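Local coordinates for protein cytochrome P450 268A2 Cyp268A2 (PDB 6BLD) that binds haem as a member of the cytochrome P450 family and holds (3E,5E)-6,10-dimethylundeca-3,5,9-trien-2-one in its pocket, at residues L301-T306 against G339-D344. Residues are numbered along the deposited sequence; the frame is centred on the assembly and turned at random.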
ATOM      1  N   LEU A 301       5.016  -3.018 -13.205  1.00 17.29           N
ATOM      2  CA  LEU A 301       5.511  -3.616 -11.969  1.00 16.97           C
ATOM      3  C   LEU A 301       4.585  -3.301 -10.801  1.00 15.75           C
ATOM      4  O   LEU A 301       4.407  -4.126  -9.899  1.00 15.49           O
ATOM      5  CB  LEU A 301       6.926  -3.122 -11.676  1.00 16.75           C
ATOM      6  CG  LEU A 301       8.036  -3.702 -12.553  1.00 18.41           C
ATOM      7  CD1 LEU A 301       9.379  -3.101 -12.182  1.00 17.86           C
ATOM      8  CD2 LEU A 301       8.074  -5.217 -12.440  1.00 18.33           C
ATOM      9  N   VAL A 302       3.997  -2.104 -10.797  1.00 15.52           N
ATOM     10  CA  VAL A 302       3.003  -1.757  -9.786  1.00 17.34           C
ATOM     11  C   VAL A 302       1.731  -2.564  -9.991  1.00 17.46           C
ATOM     12  O   VAL A 302       1.145  -3.082  -9.035  1.00 16.88           O
ATOM     13  CB  VAL A 302       2.724  -0.243  -9.813  1.00 17.06           C
ATOM     14  CG1 VAL A 302       1.479   0.082  -9.007  1.00 14.41           C
ATOM     15  CG2 VAL A 302       3.913   0.533  -9.299  1.00 15.08           C
ATOM     16  N   ARG A 303       1.285  -2.674 -11.243  1.00 18.11           N
ATOM     17  CA  ARG A 303       0.145  -3.528 -11.556  1.00 17.76           C
ATOM     18  C   ARG A 303       0.405  -4.972 -11.145  1.00 17.14           C
ATOM     19  O   ARG A 303      -0.475  -5.640 -10.583  1.00 14.93           O
ATOM     20  CB  ARG A 303      -0.171  -3.459 -13.057  1.00 18.18           C
ATOM     21  CG  ARG A 303      -1.305  -4.379 -13.492  1.00 18.57           C
ATOM     22  CD  ARG A 303      -1.320  -4.621 -15.008  1.00 18.81           C
ATOM     23  NE  ARG A 303      -0.521  -5.785 -15.395  1.00 18.86           N
ATOM     24  CZ  ARG A 303      -0.822  -7.050 -15.109  1.00 18.26           C
ATOM     25  NH1 ARG A 303      -1.930  -7.349 -14.440  1.00 17.43           N
ATOM     26  NH2 ARG A 303      -0.015  -8.025 -15.506  1.00 18.14           N
ATOM     27  N   TRP A 304       1.607  -5.469 -11.437  1.00 16.86           N
ATOM     28  CA  TRP A 304       1.956  -6.843 -11.103  1.00 17.29           C
ATOM     29  C   TRP A 304       1.991  -7.056  -9.596  1.00 16.76           C
ATOM     30  O   TRP A 304       1.534  -8.093  -9.100  1.00 16.81           O
ATOM     31  CB  TRP A 304       3.305  -7.204 -11.725  1.00 17.91           C
ATOM     32  CG  TRP A 304       3.629  -8.666 -11.662  1.00 18.76           C
ATOM     33  CD1 TRP A 304       4.404  -9.295 -10.732  1.00 19.38           C
ATOM     34  CD2 TRP A 304       3.188  -9.683 -12.572  1.00 19.59           C
ATOM     35  NE1 TRP A 304       4.474 -10.641 -11.005  1.00 20.46           N
ATOM     36  CE2 TRP A 304       3.736 -10.905 -12.128  1.00 20.41           C
ATOM     37  CE3 TRP A 304       2.385  -9.680 -13.716  1.00 19.90           C
ATOM     38  CZ2 TRP A 304       3.505 -12.108 -12.789  1.00 21.04           C
ATOM     39  CZ3 TRP A 304       2.157 -10.878 -14.370  1.00 21.05           C
ATOM     40  CH2 TRP A 304       2.717 -12.075 -13.904  1.00 21.52           C
ATOM     41  N   ALA A 305       2.521  -6.088  -8.847  1.00 16.11           N
ATOM     42  CA  ALA A 305       2.619  -6.251  -7.401  1.00 16.16           C
ATOM     43  C   ALA A 305       1.264  -6.066  -6.731  1.00 16.55           C
ATOM     44  O   ALA A 305       0.829  -6.917  -5.945  1.00 17.48           O
ATOM     45  CB  ALA A 305       3.641  -5.267  -6.830  1.00 15.91           C
ATOM     46  N   THR A 306       0.573  -4.966  -7.052  1.00 15.95           N
ATOM     47  CA  THR A 306      -0.629  -4.527  -6.347  1.00 15.70           C
ATOM     48  C   THR A 306      -0.425  -4.709  -4.845  1.00 15.60           C
ATOM     49  O   THR A 306      -1.100  -5.539  -4.220  1.00 15.53           O
ATOM     50  CB  THR A 306      -1.862  -5.289  -6.844  1.00 16.33           C
ATOM     51  OG1 THR A 306      -1.873  -5.291  -8.276  1.00 17.54           O
ATOM     52  CG2 THR A 306      -3.141  -4.629  -6.349  1.00 15.66           C
ATOM     53  N   GLY A 339      -9.195  -6.197  -9.769  1.00 14.76           N
ATOM     54  CA  GLY A 339      -9.314  -5.172 -10.791  1.00 14.95           C
ATOM     55  C   GLY A 339      -8.117  -5.108 -11.717  1.00 16.70           C
ATOM     56  O   GLY A 339      -8.260  -4.776 -12.898  1.00 17.07           O
ATOM     57  N   ASN A 340      -6.927  -5.423 -11.206  1.00 16.29           N
ATOM     58  CA  ASN A 340      -5.729  -5.409 -12.036  1.00 16.91           C
ATOM     59  C   ASN A 340      -5.559  -6.682 -12.854  1.00 17.99           C
ATOM     60  O   ASN A 340      -4.677  -6.729 -13.718  1.00 18.38           O
ATOM     61  CB  ASN A 340      -4.492  -5.173 -11.167  1.00 14.78           C
ATOM     62  CG  ASN A 340      -4.333  -3.719 -10.773  1.00 14.88           C
ATOM     63  OD1 ASN A 340      -4.890  -2.828 -11.416  1.00 14.61           O
ATOM     64  ND2 ASN A 340      -3.575  -3.468  -9.712  1.00 14.53           N
ATOM     65  N   TRP A 341      -6.373  -7.708 -12.602  1.00 18.59           N
ATOM     66  CA  TRP A 341      -6.421  -8.901 -13.438  1.00 20.32           C
ATOM     67  C   TRP A 341      -7.709  -8.968 -14.251  1.00 21.66           C
ATOM     68  O   TRP A 341      -8.052 -10.029 -14.786  1.00 22.06           O
ATOM     69  CB  TRP A 341      -6.261 -10.160 -12.584  1.00 20.53           C
ATOM     70  CG  TRP A 341      -4.871 -10.725 -12.613  1.00 21.22           C
ATOM     71  CD1 TRP A 341      -4.470 -11.889 -13.202  1.00 22.16           C
ATOM     72  CD2 TRP A 341      -3.697 -10.143 -12.033  1.00 21.04           C
ATOM     73  NE1 TRP A 341      -3.120 -12.070 -13.021  1.00 22.52           N
ATOM     74  CE2 TRP A 341      -2.622 -11.012 -12.307  1.00 21.97           C
ATOM     75  CE3 TRP A 341      -3.451  -8.974 -11.305  1.00 20.75           C
ATOM     76  CZ2 TRP A 341      -1.321 -10.748 -11.881  1.00 22.19           C
ATOM     77  CZ3 TRP A 341      -2.159  -8.714 -10.883  1.00 20.69           C
ATOM     78  CH2 TRP A 341      -1.111  -9.597 -11.171  1.00 21.50           C
ATOM     79  N   ASP A 342      -8.424  -7.850 -14.356  1.00 22.75           N
ATOM     80  CA  ASP A 342      -9.705  -7.802 -15.052  1.00 25.19           C
ATOM     81  C   ASP A 342      -9.485  -7.980 -16.550  1.00 28.36           C
ATOM     82  O   ASP A 342      -8.881  -7.124 -17.203  1.00 28.21           O
ATOM     83  CB  ASP A 342     -10.404  -6.478 -14.755  1.00 24.23           C
ATOM     84  CG  ASP A 342     -11.885  -6.509 -15.083  1.00 24.32           C
ATOM     85  OD1 ASP A 342     -12.326  -7.450 -15.776  1.00 24.77           O
ATOM     86  OD2 ASP A 342     -12.608  -5.589 -14.645  1.00 23.79           O
ATOM     87  N   GLU A 343      -9.981  -9.093 -17.098  1.00 31.22           N
ATOM     88  CA  GLU A 343      -9.900  -9.311 -18.538  1.00 34.37           C
ATOM     89  C   GLU A 343     -10.721  -8.292 -19.317  1.00 36.24           C
ATOM     90  O   GLU A 343     -10.499  -8.120 -20.519  1.00 36.30           O
ATOM     91  CB  GLU A 343     -10.357 -10.728 -18.885  1.00 35.82           C
ATOM     92  CG  GLU A 343      -9.600 -11.822 -18.148  1.00 36.60           C
ATOM     93  CD  GLU A 343      -8.417 -12.344 -18.939  1.00 38.25           C
ATOM     94  OE1 GLU A 343      -7.989 -11.661 -19.894  1.00 38.77           O
ATOM     95  OE2 GLU A 343      -7.913 -13.438 -18.606  1.00 38.98           O
ATOM     96  N   ASP A 344     -11.662  -7.616 -18.658  1.00 38.46           N
ATOM     97  CA  ASP A 344     -12.432  -6.536 -19.264  1.00 38.32           C
ATOM     98  C   ASP A 344     -11.632  -5.251 -19.417  1.00 36.71           C
ATOM     99  O   ASP A 344     -12.154  -4.288 -19.993  1.00 37.48           O
ATOM    100  CB  ASP A 344     -13.682  -6.255 -18.428  1.00 39.46           C
ATOM    101  CG  ASP A 344     -14.949  -6.773 -19.074  1.00 40.93           C
ATOM    102  OD1 ASP A 344     -14.851  -7.626 -19.981  1.00 41.83           O
ATOM    103  OD2 ASP A 344     -16.044  -6.328 -18.670  1.00 41.17           O
TER
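Thr-306 and Asn-340 meet tip to tip, and their polar groups show how one hydroxyl can serve two neighbours at a helix end. Asn-340 ND2 donates to Thr-306 OG1 at 2.9 Å, nearly straight at 163° and close to the amide plane; OG1 in turn donates to Arg-303 O over 2.7 Å, from above the carbonyl plane. With OG1 beside its own backbone N (chi1 -48°), the hydroxyl lies between carbonyl and amide. The other amide atom, Asn-340 OD1, accepts from Val-362 N. Arg-303 is shared more widely. The NH1 bond to Asn-340 O is weak (2.9 Å, 129°), but NH1 is also hydrogen-bonded beyond the two segments; NE pairs with Glu-300, its partner in the ExxR motif of P450s, and NH2 bonds to Pro-349 O. Bent at chi3, the chain sets the guanidinium over one face of the Trp-341 six-membered ring, a cation-pi contact with CZ 4.8 Å from the centroid. The rim of that indole also meets Trp-304, CZ2 to Trp-304 CE3 at 4.3 Å, the planes oblique. The contact thus ties the C-terminal end of helix 290-305, whose Val-302 touches haem and helix 375-392, to the turn that follows strand 331-335 and helix 336-339.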